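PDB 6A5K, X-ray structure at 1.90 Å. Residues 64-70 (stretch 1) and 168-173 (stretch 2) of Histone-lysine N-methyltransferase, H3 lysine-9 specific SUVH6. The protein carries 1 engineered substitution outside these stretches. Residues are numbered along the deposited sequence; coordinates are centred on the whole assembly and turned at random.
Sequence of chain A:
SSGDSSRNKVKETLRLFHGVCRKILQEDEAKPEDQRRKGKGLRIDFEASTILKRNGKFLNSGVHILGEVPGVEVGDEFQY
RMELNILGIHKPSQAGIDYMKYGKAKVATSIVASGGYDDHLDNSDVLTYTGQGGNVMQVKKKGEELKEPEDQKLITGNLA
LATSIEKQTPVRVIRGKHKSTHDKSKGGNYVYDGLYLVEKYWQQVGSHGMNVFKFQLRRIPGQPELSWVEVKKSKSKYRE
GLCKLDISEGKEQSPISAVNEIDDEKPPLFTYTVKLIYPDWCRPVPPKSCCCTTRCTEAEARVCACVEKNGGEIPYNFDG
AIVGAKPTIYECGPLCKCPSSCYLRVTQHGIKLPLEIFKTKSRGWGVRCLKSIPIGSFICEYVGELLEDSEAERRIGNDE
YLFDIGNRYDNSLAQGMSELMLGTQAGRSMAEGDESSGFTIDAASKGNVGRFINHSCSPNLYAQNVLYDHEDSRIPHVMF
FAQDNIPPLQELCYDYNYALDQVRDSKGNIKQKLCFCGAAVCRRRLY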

# COMPACT_ATOMS: atom_id res chain seq x y z
N HIS A 64 22.14 3.24 16.54
CA HIS A 64 21.38 4.46 16.30
C HIS A 64 21.94 5.16 15.07
O HIS A 64 23.14 5.13 14.83
N ILE A 65 21.06 5.78 14.29
CA ILE A 65 21.47 6.51 13.09
C ILE A 65 21.13 8.00 13.18
O ILE A 65 19.99 8.37 13.50
N LEU A 66 22.10 8.86 12.88
CA LEU A 66 21.83 10.29 12.77
C LEU A 66 21.63 10.70 11.32
O LEU A 66 22.50 10.49 10.48
N GLY A 67 20.46 11.27 11.02
CA GLY A 67 20.16 11.74 9.68
C GLY A 67 19.37 10.74 8.85
O GLY A 67 18.50 10.04 9.38
N GLU A 68 19.67 10.68 7.56
CA GLU A 68 18.95 9.80 6.63
C GLU A 68 19.20 8.32 6.91
O GLU A 68 20.33 7.89 7.13
N VAL A 69 18.12 7.54 6.88
CA VAL A 69 18.20 6.09 7.02
C VAL A 69 18.10 5.46 5.64
O VAL A 69 17.12 5.69 4.93
N PRO A 70 19.10 4.66 5.25
CA PRO A 70 19.12 4.08 3.90
C PRO A 70 17.84 3.32 3.56
O PRO A 70 17.39 2.48 4.35
N GLN A 168 23.17 21.56 16.31
CA GLN A 168 22.51 21.71 15.01
C GLN A 168 22.61 20.43 14.20
O GLN A 168 22.91 20.45 13.00
N THR A 169 22.35 19.32 14.87
CA THR A 169 22.31 18.01 14.24
C THR A 169 20.89 17.66 13.80
O THR A 169 19.92 18.09 14.43
N PRO A 170 20.75 16.89 12.71
CA PRO A 170 19.41 16.61 12.17
C PRO A 170 18.56 15.70 13.06
O PRO A 170 19.09 14.87 13.80
N VAL A 171 17.25 15.87 12.97
CA VAL A 171 16.29 15.07 13.72
C VAL A 171 15.24 14.53 12.75
O VAL A 171 14.61 15.30 12.02
N ARG A 172 15.04 13.21 12.74
CA ARG A 172 13.97 12.64 11.92
C ARG A 172 12.62 12.91 12.57
O ARG A 172 12.43 12.64 13.76
N VAL A 173 11.67 13.43 11.81
CA VAL A 173 10.34 13.63 12.34
C VAL A 173 9.35 12.61 11.76
O VAL A 173 9.17 12.52 10.55

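The contact between these two stretches is organised around one long side chain, that of Arg172, which reaches out from a strand to a segment that has no regular secondary structure. Such a segment leaves backbone carbonyls without partners in a helix or sheet, and a guanidinium group, rich in donors, is well suited to collect them. The CA-to-CB bond of Arg172 points toward stretch 1, and with chi1 m, chi2 t and chi3 m the chain carries its charged end to the backbone there.

NH1 of Arg172 does most of the polar work. It donates to Ile65 O at 2.7 Å and to Gly67 O at 2.8 Å, with N-H...O angles of 161° and 151°, so both acceptors are well aligned and both protons of this nitrogen are used. NH2 of Arg172 adds a weak hydrogen bond to Ile65 O, 3.2 Å long and bent to 134°. Ile65 O thus accepts from both terminal nitrogens. NE and NH2 also find hydrogen-bond partners elsewhere in the structure, so no nitrogen of this buried group is left unsatisfied. The carbonyls of Ile65 and Gly67 lie at the edge of the guanidinium, near its plane, where its N-H bonds point. Val69 (chi1 t) instead covers one face, its CG2 lying 3.8 Å from Arg172 NE; an apolar methyl suits that face because no N-H bond is directed there.

A water links the backbones where the stretches run close. It accepts from Gly67 N at 2.9 Å and donates to Pro170 O at 2.8 Å, thereby satisfying a donor and an acceptor that do not meet directly.

Around this polar centre the packing is apolar. Leu66 sets off sideways, but its t, p rotamer brings its end nearer stretch 2: CD2 lies 3.9 Å from Thr169 CG2, while CG is 4.2 Å from Pro170 CG. Thr169, with chi1 p, points toward stretch 1 and meets the leucine through its methyl. Pro170 also points inward, and its C-gamma endo ring places CG 3.9 Å from Gly67 CA. Pro170 does not require glycine here, since a CB on Gly67 would point away and sit at an ordinary 3.8 Å from Pro170 CG; the backbone does: at phi 97° and psi -144° it would be jammed against the preceding carbonyl oxygen. Val171, the next residue, points away, and Arg172 after it turns back toward stretch 1, the alternation expected of a strand.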

# COMPACT_ATOMS: atom_id res chain seq x y z
CB HIS A 64 21.44 5.41 17.51
CG HIS A 64 20.40 5.12 18.56
ND1 HIS A 64 20.56 4.15 19.51
CD2 HIS A 64 19.20 5.71 18.80
CE1 HIS A 64 19.49 4.13 20.30
NE2 HIS A 64 18.66 5.07 19.89
CB ILE A 65 20.79 5.93 11.83
CG1 ILE A 65 21.16 4.45 11.67
CG2 ILE A 65 21.19 6.72 10.60
CD1 ILE A 65 20.39 3.74 10.59
CB LEU A 66 22.98 11.10 13.38
CG LEU A 66 22.69 12.56 13.76
CD1 LEU A 66 21.53 12.66 14.74
CD2 LEU A 66 23.94 13.23 14.32
CB GLU A 68 19.35 10.09 5.18
CG GLU A 68 18.95 11.46 4.64
CD GLU A 68 19.98 12.54 4.93
OE1 GLU A 68 20.95 12.27 5.67
OE2 GLU A 68 19.83 13.67 4.40
CB VAL A 69 17.08 5.55 7.93
CG1 VAL A 69 17.08 4.03 7.94
CG2 VAL A 69 17.21 6.13 9.33
CB PRO A 70 20.33 3.14 3.93
CG PRO A 70 21.22 3.72 5.00
CD PRO A 70 20.28 4.25 6.04
CB GLN A 168 23.10 22.90 14.24
CG GLN A 168 22.62 24.24 14.78
CD GLN A 168 21.11 24.40 14.64
OE1 GLN A 168 20.58 24.49 13.53
NE2 GLN A 168 20.41 24.42 15.77
CB THR A 169 22.85 16.93 15.19
OG1 THR A 169 22.28 17.14 16.49
CG2 THR A 169 24.36 17.01 15.29
CB PRO A 170 19.72 15.94 10.83
CG PRO A 170 21.04 15.26 11.05
CD PRO A 170 21.81 16.21 11.93
CB VAL A 171 15.60 15.89 14.84
CG1 VAL A 171 14.54 15.05 15.56
CG2 VAL A 171 16.62 16.45 15.82
CB ARG A 172 14.16 11.14 11.70
CG ARG A 172 15.31 10.78 10.78
CD ARG A 172 15.40 9.26 10.55
NE ARG A 172 15.62 8.52 11.79
CZ ARG A 172 16.79 8.39 12.39
NH1 ARG A 172 17.88 8.95 11.87
NH2 ARG A 172 16.89 7.70 13.53
CB VAL A 173 9.83 15.06 12.07
CG1 VAL A 173 8.33 15.17 12.35
CG2 VAL A 173 10.62 16.05 12.92
O HOH W 1 18.54 12.24 12.90